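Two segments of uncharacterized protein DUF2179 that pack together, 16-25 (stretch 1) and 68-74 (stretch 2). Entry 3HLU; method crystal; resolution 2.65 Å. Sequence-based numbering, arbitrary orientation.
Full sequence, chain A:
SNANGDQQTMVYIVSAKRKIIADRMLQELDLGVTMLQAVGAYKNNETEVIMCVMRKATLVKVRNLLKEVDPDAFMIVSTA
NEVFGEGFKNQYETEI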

ATOM      1  N   ALA A  16       1.944  -4.524 -10.265  1.00 84.47           N
ATOM      2  CA  ALA A  16       2.953  -5.381 -10.860  1.00 84.11           C
ATOM      3  C   ALA A  16       3.694  -4.648 -11.978  1.00 88.40           C
ATOM      4  O   ALA A  16       4.913  -4.820 -12.141  1.00 91.77           O
ATOM      5  CB  ALA A  16       2.314  -6.654 -11.390  1.00 81.89           C
ATOM      6  N   LYS A  17       2.957  -3.833 -12.738  1.00 87.31           N
ATOM      7  CA  LYS A  17       3.505  -3.096 -13.876  1.00 84.14           C
ATOM      8  C   LYS A  17       4.056  -1.714 -13.459  1.00 84.23           C
ATOM      9  O   LYS A  17       4.075  -0.771 -14.241  1.00 84.10           O
ATOM     10  CB  LYS A  17       2.423  -2.934 -14.950  1.00 87.66           C
ATOM     11  CG  LYS A  17       1.801  -4.241 -15.492  1.00 91.36           C
ATOM     12  CD  LYS A  17       2.607  -4.873 -16.654  1.00 98.04           C
ATOM     13  CE  LYS A  17       3.577  -5.986 -16.167  1.00103.36           C
ATOM     14  NZ  LYS A  17       4.784  -6.199 -17.062  1.00101.51           N
ATOM     15  N   ARG A  18       4.529  -1.600 -12.227  1.00 85.41           N
ATOM     16  CA  ARG A  18       4.874  -0.295 -11.679  1.00 85.18           C
ATOM     17  C   ARG A  18       5.985   0.456 -12.431  1.00 86.81           C
ATOM     18  O   ARG A  18       5.911   1.676 -12.551  1.00 86.60           O
ATOM     19  CB  ARG A  18       5.200  -0.390 -10.187  1.00 83.18           C
ATOM     20  CG  ARG A  18       6.646  -0.737  -9.904  1.00 89.67           C
ATOM     21  CD  ARG A  18       6.921  -2.213 -10.123  1.00 93.10           C
ATOM     22  NE  ARG A  18       6.511  -2.992  -8.949  1.00 99.35           N
ATOM     23  CZ  ARG A  18       7.350  -3.556  -8.078  1.00101.42           C
ATOM     24  NH1 ARG A  18       6.864  -4.245  -7.045  1.00 96.52           N
ATOM     25  NH2 ARG A  18       8.674  -3.446  -8.249  1.00102.92           N
ATOM     26  N   LYS A  19       7.007  -0.242 -12.928  1.00 84.79           N
ATOM     27  CA  LYS A  19       8.068   0.442 -13.668  1.00 84.80           C
ATOM     28  C   LYS A  19       7.526   1.198 -14.892  1.00 84.58           C
ATOM     29  O   LYS A  19       7.850   2.355 -15.132  1.00 82.09           O
ATOM     30  CB  LYS A  19       9.176  -0.521 -14.100  1.00 88.10           C
ATOM     31  CG  LYS A  19      10.198   0.184 -14.993  1.00 97.72           C
ATOM     32  CD  LYS A  19      11.268  -0.723 -15.613  1.00102.14           C
ATOM     33  CE  LYS A  19      12.242   0.131 -16.441  1.00105.59           C
ATOM     34  NZ  LYS A  19      13.500  -0.589 -16.816  1.00111.85           N
ATOM     35  N   ILE A  20       6.691   0.530 -15.668  1.00 88.10           N
ATOM     36  CA  ILE A  20       5.969   1.188 -16.754  1.00 87.85           C
ATOM     37  C   ILE A  20       5.124   2.383 -16.283  1.00 84.70           C
ATOM     38  O   ILE A  20       5.169   3.462 -16.869  1.00 84.00           O
ATOM     39  CB  ILE A  20       5.060   0.180 -17.469  1.00 86.37           C
ATOM     40  CG1 ILE A  20       5.905  -0.972 -18.025  1.00 91.33           C
ATOM     41  CG2 ILE A  20       4.286   0.855 -18.563  1.00 83.49           C
ATOM     42  CD1 ILE A  20       5.081  -2.119 -18.575  1.00 96.00           C
ATOM     43  N   ILE A  21       4.347   2.185 -15.221  1.00 84.41           N
ATOM     44  CA  ILE A  21       3.533   3.268 -14.680  1.00 83.71           C
ATOM     45  C   ILE A  21       4.370   4.451 -14.227  1.00 80.12           C
ATOM     46  O   ILE A  21       4.032   5.596 -14.497  1.00 78.91           O
ATOM     47  CB  ILE A  21       2.690   2.814 -13.483  1.00 80.96           C
ATOM     48  CG1 ILE A  21       1.631   1.816 -13.937  1.00 81.25           C
ATOM     49  CG2 ILE A  21       2.035   4.022 -12.818  1.00 75.75           C
ATOM     50  CD1 ILE A  21       0.788   1.275 -12.808  1.00 78.84           C
ATOM     51  N   ALA A  22       5.453   4.161 -13.511  1.00 80.99           N
ATOM     52  CA  ALA A  22       6.337   5.195 -13.003  1.00 79.40           C
ATOM     53  C   ALA A  22       6.936   6.004 -14.135  1.00 82.20           C
ATOM     54  O   ALA A  22       7.040   7.217 -14.024  1.00 84.21           O
ATOM     55  CB  ALA A  22       7.424   4.596 -12.152  1.00 75.53           C
ATOM     56  N   ASP A  23       7.317   5.347 -15.229  1.00 82.03           N
ATOM     57  CA  ASP A  23       7.926   6.059 -16.348  1.00 84.76           C
ATOM     58  C   ASP A  23       6.930   6.995 -17.023  1.00 85.63           C
ATOM     59  O   ASP A  23       7.244   8.154 -17.279  1.00 86.20           O
ATOM     60  CB  ASP A  23       8.558   5.098 -17.370  1.00 89.27           C
ATOM     61  CG  ASP A  23       9.872   4.462 -16.862  1.00 95.15           C
ATOM     62  OD1 ASP A  23      10.431   4.927 -15.828  1.00 91.18           O
ATOM     63  OD2 ASP A  23      10.338   3.479 -17.501  1.00 98.33           O
ATOM     64  N   ARG A  24       5.730   6.496 -17.295  1.00 84.52           N
ATOM     65  CA  ARG A  24       4.702   7.310 -17.931  1.00 85.39           C
ATOM     66  C   ARG A  24       4.235   8.451 -17.037  1.00 83.87           C
ATOM     67  O   ARG A  24       3.767   9.478 -17.523  1.00 84.96           O
ATOM     68  CB  ARG A  24       3.508   6.453 -18.351  1.00 85.30           C
ATOM     69  CG  ARG A  24       3.828   5.444 -19.432  1.00 89.36           C
ATOM     70  CD  ARG A  24       2.563   4.802 -19.994  1.00 91.16           C
ATOM     71  NE  ARG A  24       1.621   5.789 -20.524  1.00 95.41           N
ATOM     72  CZ  ARG A  24       0.402   5.494 -20.982  1.00100.26           C
ATOM     73  NH1 ARG A  24      -0.027   4.237 -20.979  1.00102.13           N
ATOM     74  NH2 ARG A  24      -0.393   6.453 -21.441  1.00 98.96           N
HETATM   75  N   MSE A  25       4.354   8.272 -15.728  1.00 81.55           N
HETATM   76  CA  MSE A  25       3.977   9.324 -14.793  1.00 83.29           C
HETATM   77  C   MSE A  25       4.939  10.489 -14.931  1.00 87.04           C
HETATM   78  O   MSE A  25       4.541  11.660 -14.872  1.00 86.10           O
HETATM   79  CB  MSE A  25       3.997   8.805 -13.358  1.00 80.95           C
HETATM   80  CG  MSE A  25       2.722   8.104 -12.930  1.00 79.28           C
HETATM   81 SE   MSE A  25       2.846   7.408 -11.117  0.63 71.73          SE
HETATM   82  CE  MSE A  25       2.277   8.976 -10.118  1.00 76.86           C
ATOM     83  N   GLU A  68      -5.042   2.369 -18.124  1.00 87.39           N
ATOM     84  CA  GLU A  68      -4.378   2.185 -19.393  1.00 89.10           C
ATOM     85  C   GLU A  68      -3.237   1.169 -19.333  1.00 90.20           C
ATOM     86  O   GLU A  68      -2.734   0.742 -20.364  1.00 94.49           O
ATOM     87  CB  GLU A  68      -3.866   3.546 -19.861  1.00 93.05           C
ATOM     88  CG  GLU A  68      -3.265   3.589 -21.252  1.00 99.69           C
ATOM     89  CD  GLU A  68      -3.460   4.959 -21.922  1.00107.46           C
ATOM     90  OE1 GLU A  68      -4.100   5.858 -21.306  1.00102.82           O
ATOM     91  OE2 GLU A  68      -2.983   5.124 -23.073  1.00109.13           O
ATOM     92  N   VAL A  69      -2.820   0.771 -18.137  1.00 87.28           N
ATOM     93  CA  VAL A  69      -1.598  -0.019 -18.023  1.00 85.81           C
ATOM     94  C   VAL A  69      -1.793  -1.275 -17.210  1.00 88.07           C
ATOM     95  O   VAL A  69      -1.368  -2.357 -17.624  1.00 90.04           O
ATOM     96  CB  VAL A  69      -0.489   0.775 -17.336  1.00 84.19           C
ATOM     97  CG1 VAL A  69       0.721  -0.108 -17.106  1.00 82.86           C
ATOM     98  CG2 VAL A  69      -0.136   1.980 -18.152  1.00 87.74           C
ATOM     99  N   ASP A  70      -2.410  -1.106 -16.041  1.00 84.52           N
ATOM    100  CA  ASP A  70      -2.672  -2.197 -15.118  1.00 82.89           C
ATOM    101  C   ASP A  70      -3.979  -1.927 -14.387  1.00 85.71           C
ATOM    102  O   ASP A  70      -4.030  -1.145 -13.433  1.00 84.04           O
ATOM    103  CB  ASP A  70      -1.526  -2.360 -14.120  1.00 83.04           C
ATOM    104  CG  ASP A  70      -1.799  -3.444 -13.074  1.00 84.73           C
ATOM    105  OD1 ASP A  70      -2.876  -4.081 -13.124  1.00 84.93           O
ATOM    106  OD2 ASP A  70      -0.931  -3.659 -12.190  1.00 82.87           O
ATOM    107  N   PRO A  71      -5.050  -2.579 -14.846  1.00 87.81           N
ATOM    108  CA  PRO A  71      -6.404  -2.549 -14.289  1.00 84.56           C
ATOM    109  C   PRO A  71      -6.459  -3.026 -12.845  1.00 83.85           C
ATOM    110  O   PRO A  71      -7.400  -2.694 -12.121  1.00 84.09           O
ATOM    111  CB  PRO A  71      -7.158  -3.542 -15.171  1.00 84.15           C
ATOM    112  CG  PRO A  71      -6.415  -3.538 -16.457  1.00 87.35           C
ATOM    113  CD  PRO A  71      -4.980  -3.369 -16.089  1.00 87.50           C
ATOM    114  N   ASP A  72      -5.477  -3.814 -12.429  1.00 83.93           N
ATOM    115  CA  ASP A  72      -5.505  -4.369 -11.082  1.00 83.50           C
ATOM    116  C   ASP A  72      -4.755  -3.496 -10.106  1.00 83.68           C
ATOM    117  O   ASP A  72      -4.906  -3.644  -8.895  1.00 81.20           O
ATOM    118  CB  ASP A  72      -4.954  -5.782 -11.074  1.00 86.54           C
ATOM    119  CG  ASP A  72      -5.825  -6.739 -11.875  1.00 96.03           C
ATOM    120  OD1 ASP A  72      -5.304  -7.322 -12.867  1.00 99.16           O
ATOM    121  OD2 ASP A  72      -7.036  -6.872 -11.534  1.00 91.53           O
ATOM    122  N   ALA A  73      -3.958  -2.579 -10.638  1.00 82.46           N
ATOM    123  CA  ALA A  73      -3.271  -1.603  -9.806  1.00 78.81           C
ATOM    124  C   ALA A  73      -4.247  -0.865  -8.899  1.00 77.29           C
ATOM    125  O   ALA A  73      -5.439  -0.750  -9.189  1.00 75.37           O
ATOM    126  CB  ALA A  73      -2.503  -0.621 -10.663  1.00 75.02           C
ATOM    127  N   PHE A  74      -3.726  -0.375  -7.786  1.00 75.19           N
ATOM    128  CA  PHE A  74      -4.511   0.481  -6.916  1.00 77.23           C
ATOM    129  C   PHE A  74      -3.608   1.434  -6.136  1.00 76.08           C
ATOM    130  O   PHE A  74      -2.381   1.314  -6.147  1.00 71.82           O
ATOM    131  CB  PHE A  74      -5.382  -0.341  -5.972  1.00 74.09           C
ATOM    132  CG  PHE A  74      -4.603  -1.235  -5.073  1.00 75.05           C
ATOM    133  CD1 PHE A  74      -4.124  -2.450  -5.532  1.00 75.64           C
ATOM    134  CD2 PHE A  74      -4.323  -0.858  -3.776  1.00 74.80           C
ATOM    135  CE1 PHE A  74      -3.388  -3.277  -4.706  1.00 75.90           C
ATOM    136  CE2 PHE A  74      -3.593  -1.686  -2.944  1.00 74.52           C
ATOM    137  CZ  PHE A  74      -3.128  -2.899  -3.409  1.00 73.54           C
TER
HETATM  138  O   HOH W   1      -0.891  -5.224 -10.033  1.00 78.58           O

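The contact is centred on Val-69, whose side chain points toward the helix of stretch 1 and has more area covered by the opposing stretch than any other residue here. Its CG1 methyl lies 3.8 Å from Ile-21 CG1, 4.0 Å from Ile-20 CG2 and 3.9 Å from Lys-17 CB. A compact branched side chain suits this place: one methyl meets Lys-17, just before the helix, and Ile-20 and Ile-21 in its first turn, while the other, CG2, lies 3.6 Å from Arg-24 NH1. Ile-21 is buried. Its CA-to-CB bond runs sideways, but the m,t rotamer brings the end of the chain nearer, so that CD1 comes within 4.4 Å of Ala-73 CB. Lys-17, at the N-cap position, contributes the aliphatic base of its side chain; CB packs on valine while the charged end leads away, which spares the amine from burial.

Beyond this apolar patch, Asp-70 is buried yet well supplied with partners. Its OD1 accepts a hydrogen bond from Asp-72 N at 2.7 Å and a weak one from Ala-73 N at 3.1 Å, bracing the type I turn from Asp-70 to Ala-73, which is also closed by the backbone bond from Ala-73 N to Asp-70 O (3.1 Å). The short aspartate side chain can fold back on its own turn in this way. OD2 faces stretch 1, where a water bridges the gap: it accepts from Ala-16 N at 2.9 Å and donates to Asp-70 OD2 at 2.7 Å.

At the other polar edge, Arg-24 reaches past Val-69 to Glu-68. Arg-24 NH2 and Glu-68 OE2, 3.3 Å apart, form a salt bridge with a weak hydrogen bond, and Glu-68 CG lies at the guanidinium edge, 3.3 Å from Arg-24 NH1. Arginine's length lets it border the valine and still meet a carboxylate.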